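Long-range contacts in putative short-chain dehydrogenase/reductase (Burkholderia xenovorans, PDB 5JY1), which probably acts as an NAD-dependent oxidoreductase of the short-chain dehydrogenase/reductase family, perhaps as a 3-oxoacyl-[acyl-carrier-protein] reductase: residues A[72-78]-A[126-130]; A[100-104]-A[115-119]; A[193-197]-A[225-231]. One frame throughout, in Å; residues are numbered along the deposited sequence.

All three contacts touch NAD: interactions 1 and 2 both meet the adenine, and interaction 3 the nicotinamide. Interactions 1 and 2 share helix 113-141 and the second subunit, with nearest atoms about 6 Å apart. Interaction 3 lies across the chain's centre from interaction 1, on strand 187-194 and helix 227-239, and reaches the third subunit. Interactions 1 and 3 are partly buried. Interaction 2 is a surface contact. Interaction 1 is apolar packing with an indole at its middle and a charged end at the subunit interface. Interaction 2 mixes methyl contacts with water bridges. Interaction 3 joins its segments by a direct backbone hydrogen bond beside the nicotinamide.

Interaction 1. Residues A[72-78]-A[126-130]; sequences VTSKASI and ATWWA. With NAD (nicotinamide-adenine-dinucleotide), chain E.
Lys75 and Trp129 lie against each other and reach the same atom, OD2 of Asp113 of the second subunit. Lys75 NZ forms a salt bridge with it, and Trp129 NE1 a hydrogen bond. The two side chains cross at about a right angle. Lys75 CB sits over one face of the indole, 3.6 Å from the centroid of the Trp129 five-membered ring, in a CH-pi contact. CG of Lys75 is anti to the backbone N (chi1 179°) and the chain beyond is extended. This carries Lys75 CD to 3.7 Å from Trp129 NE1. At the ring edge, in plane, Val72 O lies 3.8 Å from Trp129 CE3. Ile78 packs beside the indole. Its CG2 meets Ala130 CA at 3.5 Å, and its CD1 meets Trp129 CB at 3.8 Å. The small Ala126 lets the 72-74 turn come close, with Val72 CB 3.6 Å from Ala126 CB. The turn precedes helix 75-89 in the Rossmann fold and borders the adenine pocket. Val72 N donates an almost straight bond of 3.1 Å to N1A of NAD. The chemistry is thus divided. Methylenes of Lys75 cover a face of the indole and backbone oxygens of the turn approach its C-H atoms, while its N-H and the lysine end meet a carboxylate across the subunit interface. That pairing would probably favour the charged form of Asp113.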
loop_
_atom_site.group_PDB
_atom_site.type_symbol
_atom_site.label_atom_id
_atom_site.label_comp_id
_atom_site.label_asym_id
_atom_site.label_seq_id
_atom_site.Cartn_x
_atom_site.Cartn_y
_atom_site.Cartn_z
ATOM N N VAL A 72 11.662 -28.707 -4.738
ATOM C CA VAL A 72 11.554 -27.673 -3.710
ATOM C C VAL A 72 10.492 -28.011 -2.668
ATOM O O VAL A 72 10.313 -27.258 -1.708
ATOM C CB VAL A 72 11.275 -26.283 -4.316
ATOM C CG1 VAL A 72 12.404 -25.878 -5.277
ATOM C CG2 VAL A 72 9.914 -26.245 -5.005
ATOM N N THR A 73 9.784 -29.134 -2.834
ATOM C CA THR A 73 8.937 -29.618 -1.745
ATOM C C THR A 73 9.733 -30.380 -0.693
ATOM O O THR A 73 9.157 -30.779 0.327
ATOM C CB THR A 73 7.803 -30.501 -2.281
ATOM O OG1 THR A 73 8.338 -31.712 -2.823
ATOM C CG2 THR A 73 7.006 -29.769 -3.361
ATOM N N SER A 74 11.041 -30.564 -0.896
ATOM C CA SER A 74 11.890 -31.301 0.032
ATOM C C SER A 74 12.997 -30.393 0.536
ATOM O O SER A 74 13.841 -29.939 -0.245
ATOM C CB SER A 74 12.492 -32.540 -0.629
ATOM O OG SER A 74 13.503 -33.086 0.207
ATOM N N LYS A 75 12.999 -30.144 1.846
ATOM C CA LYS A 75 14.050 -29.349 2.467
ATOM C C LYS A 75 15.436 -29.905 2.145
ATOM O O LYS A 75 16.360 -29.152 1.817
ATOM C CB LYS A 75 13.816 -29.324 3.976
ATOM C CG LYS A 75 14.845 -28.564 4.765
ATOM C CD LYS A 75 14.558 -28.730 6.247
ATOM C CE LYS A 75 15.346 -27.757 7.095
ATOM N NZ LYS A 75 14.929 -27.899 8.522
ATOM N N ALA A 76 15.599 -31.228 2.235
ATOM C CA ALA A 76 16.906 -31.827 1.970
ATOM C C ALA A 76 17.362 -31.562 0.541
ATOM O O ALA A 76 18.545 -31.303 0.303
ATOM C CB ALA A 76 16.869 -33.330 2.247
ATOM N N SER A 77 16.438 -31.619 -0.423
ATOM C CA SER A 77 16.809 -31.420 -1.824
ATOM C C SER A 77 17.263 -29.989 -2.075
ATOM O O SER A 77 18.241 -29.755 -2.795
ATOM C CB SER A 77 15.624 -31.762 -2.730
ATOM O OG SER A 77 15.966 -31.613 -4.104
ATOM N N ILE A 78 16.557 -29.025 -1.486
ATOM C CA ILE A 78 16.958 -27.624 -1.582
ATOM C C ILE A 78 18.335 -27.422 -0.962
ATOM O O ILE A 78 19.210 -26.770 -1.544
ATOM C CB ILE A 78 15.903 -26.731 -0.907
ATOM C CG1 ILE A 78 14.597 -26.755 -1.696
ATOM C CG2 ILE A 78 16.438 -25.329 -0.765
ATOM C CD1 ILE A 78 13.430 -26.089 -0.965
ATOM N N ALA A 126 8.951 -23.824 0.312
ATOM C CA ALA A 126 10.099 -23.854 -0.591
ATOM C C ALA A 126 10.944 -22.594 -0.461
ATOM O O ALA A 126 12.179 -22.665 -0.447
ATOM C CB ALA A 126 9.622 -24.021 -2.030
ATOM N N THR A 127 10.292 -21.426 -0.404
ATOM C CA THR A 127 11.011 -20.165 -0.255
ATOM C C THR A 127 11.702 -20.085 1.100
ATOM O O THR A 127 12.878 -19.720 1.189
ATOM C CB THR A 127 10.036 -18.998 -0.444
ATOM O OG1 THR A 127 9.549 -19.001 -1.789
ATOM C CG2 THR A 127 10.701 -17.670 -0.160
ATOM N N TRP A 128 10.977 -20.430 2.166
ATOM C CA TRP A 128 11.535 -20.471 3.517
ATOM C C TRP A 128 12.787 -21.343 3.596
ATOM O O TRP A 128 13.821 -20.913 4.121
ATOM C CB TRP A 128 10.446 -20.988 4.467
ATOM C CG TRP A 128 10.814 -21.351 5.902
ATOM C CD1 TRP A 128 11.210 -22.573 6.362
ATOM C CD2 TRP A 128 10.696 -20.509 7.060
ATOM N NE1 TRP A 128 11.384 -22.535 7.727
ATOM C CE2 TRP A 128 11.071 -21.276 8.178
ATOM C CE3 TRP A 128 10.301 -19.181 7.256
ATOM C CZ2 TRP A 128 11.081 -20.756 9.473
ATOM C CZ3 TRP A 128 10.319 -18.665 8.537
ATOM C CH2 TRP A 128 10.704 -19.444 9.627
ATOM N N TRP A 129 12.705 -22.579 3.090
ATOM C CA TRP A 129 13.844 -23.491 3.173
ATOM C C TRP A 129 15.022 -22.974 2.360
ATOM O O TRP A 129 16.175 -23.043 2.803
ATOM C CB TRP A 129 13.442 -24.878 2.673
ATOM C CG TRP A 129 12.567 -25.648 3.603
ATOM C CD1 TRP A 129 12.621 -25.654 4.966
ATOM C CD2 TRP A 129 11.499 -26.527 3.235
ATOM N NE1 TRP A 129 11.650 -26.497 5.473
ATOM C CE2 TRP A 129 10.948 -27.041 4.429
ATOM C CE3 TRP A 129 10.950 -26.924 2.011
ATOM C CZ2 TRP A 129 9.881 -27.935 4.434
ATOM C CZ3 TRP A 129 9.886 -27.819 2.019
ATOM C CH2 TRP A 129 9.365 -28.313 3.224
ATOM N N ALA A 130 14.755 -22.462 1.160
ATOM C CA ALA A 130 15.856 -22.017 0.316
ATOM C C ALA A 130 16.508 -20.763 0.880
ATOM O O ALA A 130 17.737 -20.639 0.854
ATOM C CB ALA A 130 15.362 -21.784 -1.109
HETATM P PA NAD E . 5.808 -22.106 -15.028
HETATM O O1A NAD E . 4.647 -23.003 -14.723
HETATM O O2A NAD E . 5.909 -21.721 -16.497
HETATM O O5B NAD E . 7.245 -22.797 -14.531
HETATM C C5B NAD E . 7.236 -23.402 -13.286
HETATM C C4B NAD E . 8.617 -24.152 -13.098
HETATM O O4B NAD E . 8.667 -24.618 -11.896
HETATM C C3B NAD E . 8.635 -25.396 -14.053
HETATM O O3B NAD E . 9.850 -25.455 -14.737
HETATM C C2B NAD E . 8.464 -26.555 -13.102
HETATM O O2B NAD E . 9.002 -27.834 -13.699
HETATM C C1B NAD E . 9.147 -26.147 -12.048
HETATM N N9A NAD E . 8.761 -26.876 -10.854
HETATM C C8A NAD E . 7.525 -27.271 -10.538
HETATM N N7A NAD E . 7.584 -27.906 -9.385
HETATM C C5A NAD E . 8.858 -27.908 -8.983
HETATM C C6A NAD E . 9.456 -28.451 -7.845
HETATM N N6A NAD E . 8.996 -29.185 -6.673
HETATM N N1A NAD E . 10.756 -28.321 -7.665
HETATM C C2A NAD E . 11.511 -27.655 -8.601
HETATM N N3A NAD E . 10.942 -27.132 -9.714
HETATM C C4A NAD E . 9.589 -27.267 -9.888
HETATM O O3 NAD E . 5.656 -20.756 -14.090
HETATM P PN NAD E . 5.756 -19.187 -14.530
HETATM O O1N NAD E . 4.468 -18.787 -15.234
HETATM O O2N NAD E . 6.956 -18.876 -15.443
HETATM O O5D NAD E . 5.841 -18.321 -13.121
HETATM C C5D NAD E . 7.066 -18.315 -12.391
HETATM C C4D NAD E . 6.891 -17.504 -11.064
HETATM O O4D NAD E . 6.294 -16.339 -11.310
HETATM C C3D NAD E . 5.950 -18.276 -10.134
HETATM O O3D NAD E . 6.314 -18.129 -8.845
HETATM C C2D NAD E . 4.581 -17.600 -10.387
HETATM O O2D NAD E . 3.715 -17.892 -9.214
HETATM C C1D NAD E . 4.892 -16.327 -10.517
HETATM N N1N NAD E . 3.924 -15.587 -11.310
HETATM C C2N NAD E . 3.908 -15.689 -12.667
HETATM C C3N NAD E . 2.975 -14.981 -13.427
HETATM C C7N NAD E . 2.945 -15.091 -14.934
HETATM O O7N NAD E . 2.256 -14.332 -15.599
HETATM N N7N NAD E . 3.712 -16.075 -15.590
HETATM C C4N NAD E . 2.065 -14.173 -12.795
HETATM C C5N NAD E . 2.081 -14.063 -11.450
HETATM C C6N NAD E . 3.024 -14.774 -10.693
#

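Interaction 2. Residues A[100-104]-A[115-119]; sequences FVPTP and MLEQT. With NAD (nicotinamide-adenine-dinucleotide), chain E; EDO (1,2-ethanediol), chain G.
Thr103 and Thr119 make the tight part of this contact, their side chains crossing at about a right angle. CG2 of Thr103 comes to 3.3 Å from Thr119 OG1. It also lies 4.0 Å from Met115 CB, so the methyl rests on one turn of helix 113-141. With chi1 at 59°, Thr103 OG1 falls between the backbone N and the carbonyl carbon. It is hydrogen-bonded to Asp163 OD2, as is Thr119 OG1. One carboxylate oxygen of helix 162-182 therefore serves both threonines. Val101 is placed between the helix and the cofactor. Its CG1 is 3.5 Å from Gln118 OE1, while its CG2 touches the adenine of NAD. Phe100, just before it, turns its ring edge to O1A of the NAD diphosphate. The outer side is looser. Pro104 and Met115 are both at least partly exposed, and Pro104 CG meets Met115 CE at 4.0 Å. Water fills in where no direct hydrogen bond joins the two segments. Val101 O accepts from two waters, the shorter bond being 2.6 Å. The other water also donates to Gln118 OE1 at 3.2 Å. An ethanediol, probably from the crystallisation liquor, donates through O1 to Thr103 OG1. This loop follows strand 94-97 and lines the NAD pocket of the Rossmann fold. Methyl packing holds it to the helix turn, and the polar link between them runs through water and through the shared carboxylate of Asp163.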
loop_
_atom_site.group_PDB
_atom_site.type_symbol
_atom_site.label_atom_id
_atom_site.label_comp_id
_atom_site.label_asym_id
_atom_site.label_seq_id
_atom_site.Cartn_x
_atom_site.Cartn_y
_atom_site.Cartn_z
ATOM N N PHE A 100 6.833 -23.129 -9.245
ATOM C CA PHE A 100 5.390 -23.009 -9.102
ATOM C C PHE A 100 4.716 -24.303 -9.550
ATOM O O PHE A 100 5.134 -24.917 -10.536
ATOM C CB PHE A 100 4.888 -21.813 -9.925
ATOM C CG PHE A 100 3.428 -21.863 -10.256
ATOM C CD1 PHE A 100 2.480 -21.505 -9.317
ATOM C CD2 PHE A 100 3.005 -22.240 -11.518
ATOM C CE1 PHE A 100 1.135 -21.539 -9.621
ATOM C CE2 PHE A 100 1.657 -22.275 -11.826
ATOM C CZ PHE A 100 0.725 -21.928 -10.876
ATOM N N VAL A 101 3.683 -24.715 -8.815
ATOM C CA VAL A 101 2.828 -25.841 -9.198
ATOM C C VAL A 101 1.372 -25.403 -9.077
ATOM O O VAL A 101 0.954 -24.944 -8.004
ATOM C CB VAL A 101 3.084 -27.084 -8.331
ATOM C CG1 VAL A 101 2.111 -28.182 -8.703
ATOM C CG2 VAL A 101 4.510 -27.571 -8.496
ATOM N N PRO A 102 0.567 -25.533 -10.128
ATOM C CA PRO A 102 -0.827 -25.087 -10.054
ATOM C C PRO A 102 -1.739 -26.068 -9.333
ATOM O O PRO A 102 -1.504 -27.279 -9.303
ATOM C CB PRO A 102 -1.229 -24.964 -11.528
ATOM C CG PRO A 102 -0.380 -25.987 -12.217
ATOM C CD PRO A 102 0.942 -25.958 -11.491
ATOM N N THR A 103 -2.794 -25.516 -8.738
ATOM C CA THR A 103 -3.944 -26.271 -8.265
ATOM C C THR A 103 -5.157 -25.941 -9.132
ATOM O O THR A 103 -5.148 -24.942 -9.862
ATOM C CB THR A 103 -4.258 -25.950 -6.793
ATOM O OG1 THR A 103 -4.521 -24.545 -6.644
ATOM C CG2 THR A 103 -3.100 -26.359 -5.894
ATOM N N PRO A 104 -6.215 -26.756 -9.090
ATOM C CA PRO A 104 -7.392 -26.470 -9.920
ATOM C C PRO A 104 -7.992 -25.099 -9.631
ATOM O O PRO A 104 -8.077 -24.662 -8.482
ATOM C CB PRO A 104 -8.362 -27.595 -9.551
ATOM C CG PRO A 104 -7.483 -28.721 -9.176
ATOM C CD PRO A 104 -6.317 -28.092 -8.463
ATOM N N MET A 115 -5.268 -28.871 -1.391
ATOM C CA MET A 115 -4.759 -27.864 -2.317
ATOM C C MET A 115 -3.996 -26.766 -1.583
ATOM O O MET A 115 -2.920 -26.350 -2.029
ATOM C CB MET A 115 -5.898 -27.255 -3.135
ATOM C CG MET A 115 -6.538 -28.215 -4.112
ATOM S SD MET A 115 -8.025 -27.516 -4.849
ATOM C CE MET A 115 -8.811 -29.003 -5.466
ATOM N N LEU A 116 -4.540 -26.271 -0.459
ATOM C CA LEU A 116 -3.833 -25.235 0.293
ATOM C C LEU A 116 -2.505 -25.754 0.833
ATOM O O LEU A 116 -1.484 -25.059 0.778
ATOM C CB LEU A 116 -4.700 -24.711 1.438
ATOM C CG LEU A 116 -4.025 -23.644 2.307
ATOM C CD1 LEU A 116 -3.678 -22.414 1.472
ATOM C CD2 LEU A 116 -4.901 -23.240 3.495
ATOM N N GLU A 117 -2.490 -26.988 1.341
ATOM C CA GLU A 117 -1.234 -27.556 1.814
ATOM C C GLU A 117 -0.202 -27.634 0.692
ATOM O O GLU A 117 0.970 -27.287 0.886
ATOM C CB GLU A 117 -1.491 -28.942 2.407
ATOM C CG GLU A 117 -0.254 -29.597 3.007
ATOM C CD GLU A 117 -0.569 -30.919 3.689
ATOM O OE1 GLU A 117 -1.745 -31.346 3.664
ATOM O OE2 GLU A 117 0.365 -31.530 4.249
ATOM N N GLN A 118 -0.621 -28.091 -0.491
ATOM C CA GLN A 118 0.311 -28.224 -1.605
ATOM C C GLN A 118 0.849 -26.866 -2.038
ATOM O O GLN A 118 2.044 -26.725 -2.333
ATOM C CB GLN A 118 -0.376 -28.922 -2.776
ATOM C CG GLN A 118 0.518 -29.159 -3.973
ATOM C CD GLN A 118 -0.259 -29.650 -5.172
ATOM O OE1 GLN A 118 -0.220 -29.043 -6.242
ATOM N NE2 GLN A 118 -0.982 -30.753 -4.998
ATOM N N THR A 119 -0.022 -25.854 -2.086
ATOM C CA THR A 119 0.419 -24.528 -2.499
ATOM C C THR A 119 1.312 -23.885 -1.444
ATOM O O THR A 119 2.316 -23.251 -1.783
ATOM C CB THR A 119 -0.793 -23.647 -2.805
ATOM O OG1 THR A 119 -1.509 -24.210 -3.913
ATOM C CG2 THR A 119 -0.349 -22.261 -3.179
HETATM P PA NAD E . 5.808 -22.106 -15.028
HETATM O O1A NAD E . 4.647 -23.003 -14.723
HETATM O O2A NAD E . 5.909 -21.721 -16.497
HETATM O O5B NAD E . 7.245 -22.797 -14.531
HETATM C C5B NAD E . 7.236 -23.402 -13.286
HETATM C C4B NAD E . 8.617 -24.152 -13.098
HETATM O O4B NAD E . 8.667 -24.618 -11.896
HETATM C C3B NAD E . 8.635 -25.396 -14.053
HETATM O O3B NAD E . 9.850 -25.455 -14.737
HETATM C C2B NAD E . 8.464 -26.555 -13.102
HETATM O O2B NAD E . 9.002 -27.834 -13.699
HETATM C C1B NAD E . 9.147 -26.147 -12.048
HETATM N N9A NAD E . 8.761 -26.876 -10.854
HETATM C C8A NAD E . 7.525 -27.271 -10.538
HETATM N N7A NAD E . 7.584 -27.906 -9.385
HETATM C C5A NAD E . 8.858 -27.908 -8.983
HETATM C C6A NAD E . 9.456 -28.451 -7.845
HETATM N N6A NAD E . 8.996 -29.185 -6.673
HETATM N N1A NAD E . 10.756 -28.321 -7.665
HETATM C C2A NAD E . 11.511 -27.655 -8.601
HETATM N N3A NAD E . 10.942 -27.132 -9.714
HETATM C C4A NAD E . 9.589 -27.267 -9.888
HETATM O O3 NAD E . 5.656 -20.756 -14.090
HETATM P PN NAD E . 5.756 -19.187 -14.530
HETATM O O1N NAD E . 4.468 -18.787 -15.234
HETATM O O2N NAD E . 6.956 -18.876 -15.443
HETATM O O5D NAD E . 5.841 -18.321 -13.121
HETATM C C5D NAD E . 7.066 -18.315 -12.391
HETATM C C4D NAD E . 6.891 -17.504 -11.064
HETATM O O4D NAD E . 6.294 -16.339 -11.310
HETATM C C3D NAD E . 5.950 -18.276 -10.134
HETATM O O3D NAD E . 6.314 -18.129 -8.845
HETATM C C2D NAD E . 4.581 -17.600 -10.387
HETATM O O2D NAD E . 3.715 -17.892 -9.214
HETATM C C1D NAD E . 4.892 -16.327 -10.517
HETATM N N1N NAD E . 3.924 -15.587 -11.310
HETATM C C2N NAD E . 3.908 -15.689 -12.667
HETATM C C3N NAD E . 2.975 -14.981 -13.427
HETATM C C7N NAD E . 2.945 -15.091 -14.934
HETATM O O7N NAD E . 2.256 -14.332 -15.599
HETATM N N7N NAD E . 3.712 -16.075 -15.590
HETATM C C4N NAD E . 2.065 -14.173 -12.795
HETATM C C5N NAD E . 2.081 -14.063 -11.450
HETATM C C6N NAD E . 3.024 -14.774 -10.693
HETATM C C1 EDO G . -2.649 -22.205 -9.019
HETATM O O1 EDO G . -2.416 -22.527 -7.640
HETATM C C2 EDO G . -2.789 -20.694 -9.178
HETATM O O2 EDO G . -2.466 -20.313 -10.523
HETATM O O HOH W 1 0.291 -22.931 -6.433
HETATM O O HOH W 2 0.797 -26.121 -5.519
#

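Interaction 3. Residues A[193-197]-A[225-231]; sequences APTAM and GDPEQDI. With NAD (nicotinamide-adenine-dinucleotide), chain E.
Ile231 points from helix 227-239 toward residues 194-196, and its CG1-CD1 branch does most of the touching. Its CD1 meets Pro194 CB at 3.8 Å and also lies 3.5 Å from Thr195 O. That oxygen is buried here and has no hydrogen-bond partner in the model. CG1 of Ile231 meets Ala196 CB at 3.8 Å. The same methyl faces the ring of Pro227, whose CD is 4.1 Å from Ala196 CB. Met197 comes from the other end of the segment. Its chain bends at the last torsion (chi3 -71°), which curls CE back to 3.3 Å from Gly225 O. That carbonyl accepts from Met197 N at 2.9 Å, with the donor tilted 22° from the carbonyl plane. The setting is the end of strand 187-194 in the Rossmann fold, where the chain leaves the sheet and holds the nicotinamide, as in other short-chain dehydrogenases. Ala196 N donates to O7N of NAD at 3.0 Å, and the amide N7N returns a weak bond to Ala196 O. On the helix side, Asp226 is the N-cap, and its OD2 accepts from Gln229 N. Asp226 N in turn donates to the anti lone pair of Asp230 OD2 at 2.7 Å, in an almost straight bond. The other oxygen, Asp230 OD1, forms salt bridges with Arg223 and with Arg244 of the third subunit.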
loop_
_atom_site.group_PDB
_atom_site.type_symbol
_atom_site.label_atom_id
_atom_site.label_comp_id
_atom_site.label_asym_id
_atom_site.label_seq_id
_atom_site.Cartn_x
_atom_site.Cartn_y
_atom_site.Cartn_z
ATOM N N ALA A 193 6.362 -9.070 -8.516
ATOM C CA ALA A 193 5.062 -9.543 -8.989
ATOM C C ALA A 193 5.059 -9.441 -10.511
ATOM O O ALA A 193 4.758 -8.376 -11.076
ATOM C CB ALA A 193 3.921 -8.720 -8.382
ATOM N N PRO A 194 5.409 -10.503 -11.212
ATOM C CA PRO A 194 5.549 -10.433 -12.668
ATOM C C PRO A 194 4.295 -10.884 -13.394
ATOM O O PRO A 194 3.464 -11.599 -12.825
ATOM C CB PRO A 194 6.703 -11.406 -12.930
ATOM C CG PRO A 194 6.382 -12.539 -11.924
ATOM C CD PRO A 194 5.801 -11.826 -10.691
ATOM N N THR A 195 4.141 -10.482 -14.652
ATOM C CA THR A 195 3.287 -11.213 -15.577
ATOM C C THR A 195 4.090 -11.451 -16.843
ATOM O O THR A 195 4.856 -10.580 -17.266
ATOM C CB THR A 195 1.969 -10.490 -15.905
ATOM O OG1 THR A 195 2.227 -9.283 -16.638
ATOM C CG2 THR A 195 1.226 -10.148 -14.630
ATOM N N ALA A 196 3.940 -12.635 -17.426
ATOM C CA ALA A 196 4.692 -12.950 -18.636
ATOM C C ALA A 196 4.089 -14.175 -19.309
ATOM O O ALA A 196 3.251 -14.881 -18.741
ATOM C CB ALA A 196 6.176 -13.177 -18.333
ATOM N N MET A 197 4.539 -14.417 -20.540
ATOM C CA MET A 197 4.057 -15.537 -21.347
ATOM C C MET A 197 4.789 -16.806 -20.911
ATOM O O MET A 197 5.790 -17.225 -21.495
ATOM C CB MET A 197 4.246 -15.232 -22.830
ATOM C CG MET A 197 3.391 -14.052 -23.308
ATOM S SD MET A 197 3.692 -13.540 -25.018
ATOM C CE MET A 197 5.318 -12.807 -24.859
ATOM N N GLY A 225 4.159 -9.714 -21.561
ATOM C CA GLY A 225 5.552 -9.760 -21.123
ATOM C C GLY A 225 6.310 -10.970 -21.659
ATOM O O GLY A 225 5.801 -12.091 -21.701
ATOM N N ASP A 226 7.564 -10.721 -22.079
ATOM C CA ASP A 226 8.485 -11.791 -22.451
ATOM C C ASP A 226 9.326 -12.172 -21.240
ATOM O O ASP A 226 9.933 -11.290 -20.620
ATOM C CB ASP A 226 9.396 -11.366 -23.591
ATOM C CG ASP A 226 10.411 -12.441 -23.954
ATOM O OD1 ASP A 226 9.992 -13.507 -24.457
ATOM O OD2 ASP A 226 11.623 -12.219 -23.730
ATOM N N PRO A 227 9.360 -13.452 -20.851
ATOM C CA PRO A 227 10.154 -13.828 -19.668
ATOM C C PRO A 227 11.565 -13.259 -19.665
ATOM O O PRO A 227 11.945 -12.572 -18.711
ATOM C CB PRO A 227 10.139 -15.362 -19.731
ATOM C CG PRO A 227 8.811 -15.674 -20.350
ATOM C CD PRO A 227 8.569 -14.581 -21.373
ATOM N N GLU A 228 12.340 -13.490 -20.726
ATOM C CA GLU A 228 13.744 -13.096 -20.687
ATOM C C GLU A 228 13.928 -11.591 -20.857
ATOM O O GLU A 228 14.730 -10.983 -20.141
ATOM C CB GLU A 228 14.543 -13.845 -21.753
ATOM C CG GLU A 228 15.992 -13.389 -21.829
ATOM C CD GLU A 228 16.867 -14.315 -22.654
ATOM O OE1 GLU A 228 16.355 -15.344 -23.151
ATOM O OE2 GLU A 228 18.073 -14.007 -22.798
ATOM N N GLN A 229 13.196 -10.968 -21.787
ATOM C CA GLN A 229 13.427 -9.560 -22.109
ATOM C C GLN A 229 12.728 -8.611 -21.148
ATOM O O GLN A 229 13.211 -7.496 -20.930
ATOM C CB GLN A 229 12.963 -9.250 -23.536
ATOM C CG GLN A 229 13.894 -9.729 -24.632
ATOM C CD GLN A 229 13.460 -9.243 -26.003
ATOM O OE1 GLN A 229 13.256 -8.045 -26.216
ATOM N NE2 GLN A 229 13.301 -10.172 -26.936
ATOM N N ASP A 230 11.593 -9.019 -20.575
ATOM C CA ASP A 230 10.827 -8.117 -19.712
ATOM C C ASP A 230 10.974 -8.411 -18.225
ATOM O O ASP A 230 11.029 -7.471 -17.430
ATOM C CB ASP A 230 9.341 -8.153 -20.088
ATOM C CG ASP A 230 9.073 -7.511 -21.438
ATOM O OD1 ASP A 230 9.515 -6.359 -21.632
ATOM O OD2 ASP A 230 8.457 -8.161 -22.309
ATOM N N ILE A 231 11.027 -9.681 -17.814
ATOM C CA ILE A 231 11.179 -9.985 -16.392
ATOM C C ILE A 231 12.649 -10.105 -16.013
ATOM O O ILE A 231 13.059 -9.618 -14.955
ATOM C CB ILE A 231 10.403 -11.268 -16.014
ATOM C CG1 ILE A 231 8.990 -11.265 -16.609
ATOM C CG2 ILE A 231 10.362 -11.435 -14.488
ATOM C CD1 ILE A 231 8.125 -10.057 -16.237
HETATM P PA NAD E . 5.808 -22.106 -15.028
HETATM O O1A NAD E . 4.647 -23.003 -14.723
HETATM O O2A NAD E . 5.909 -21.721 -16.497
HETATM O O5B NAD E . 7.245 -22.797 -14.531
HETATM C C5B NAD E . 7.236 -23.402 -13.286
HETATM C C4B NAD E . 8.617 -24.152 -13.098
HETATM O O4B NAD E . 8.667 -24.618 -11.896
HETATM C C3B NAD E . 8.635 -25.396 -14.053
HETATM O O3B NAD E . 9.850 -25.455 -14.737
HETATM C C2B NAD E . 8.464 -26.555 -13.102
HETATM O O2B NAD E . 9.002 -27.834 -13.699
HETATM C C1B NAD E . 9.147 -26.147 -12.048
HETATM N N9A NAD E . 8.761 -26.876 -10.854
HETATM C C8A NAD E . 7.525 -27.271 -10.538
HETATM N N7A NAD E . 7.584 -27.906 -9.385
HETATM C C5A NAD E . 8.858 -27.908 -8.983
HETATM C C6A NAD E . 9.456 -28.451 -7.845
HETATM N N6A NAD E . 8.996 -29.185 -6.673
HETATM N N1A NAD E . 10.756 -28.321 -7.665
HETATM C C2A NAD E . 11.511 -27.655 -8.601
HETATM N N3A NAD E . 10.942 -27.132 -9.714
HETATM C C4A NAD E . 9.589 -27.267 -9.888
HETATM O O3 NAD E . 5.656 -20.756 -14.090
HETATM P PN NAD E . 5.756 -19.187 -14.530
HETATM O O1N NAD E . 4.468 -18.787 -15.234
HETATM O O2N NAD E . 6.956 -18.876 -15.443
HETATM O O5D NAD E . 5.841 -18.321 -13.121
HETATM C C5D NAD E . 7.066 -18.315 -12.391
HETATM C C4D NAD E . 6.891 -17.504 -11.064
HETATM O O4D NAD E . 6.294 -16.339 -11.310
HETATM C C3D NAD E . 5.950 -18.276 -10.134
HETATM O O3D NAD E . 6.314 -18.129 -8.845
HETATM C C2D NAD E . 4.581 -17.600 -10.387
HETATM O O2D NAD E . 3.715 -17.892 -9.214
HETATM C C1D NAD E . 4.892 -16.327 -10.517
HETATM N N1N NAD E . 3.924 -15.587 -11.310
HETATM C C2N NAD E . 3.908 -15.689 -12.667
HETATM C C3N NAD E . 2.975 -14.981 -13.427
HETATM C C7N NAD E . 2.945 -15.091 -14.934
HETATM O O7N NAD E . 2.256 -14.332 -15.599
HETATM N N7N NAD E . 3.712 -16.075 -15.590
HETATM C C4N NAD E . 2.065 -14.173 -12.795
HETATM C C5N NAD E . 2.081 -14.063 -11.450
HETATM C C6N NAD E . 3.024 -14.774 -10.693
#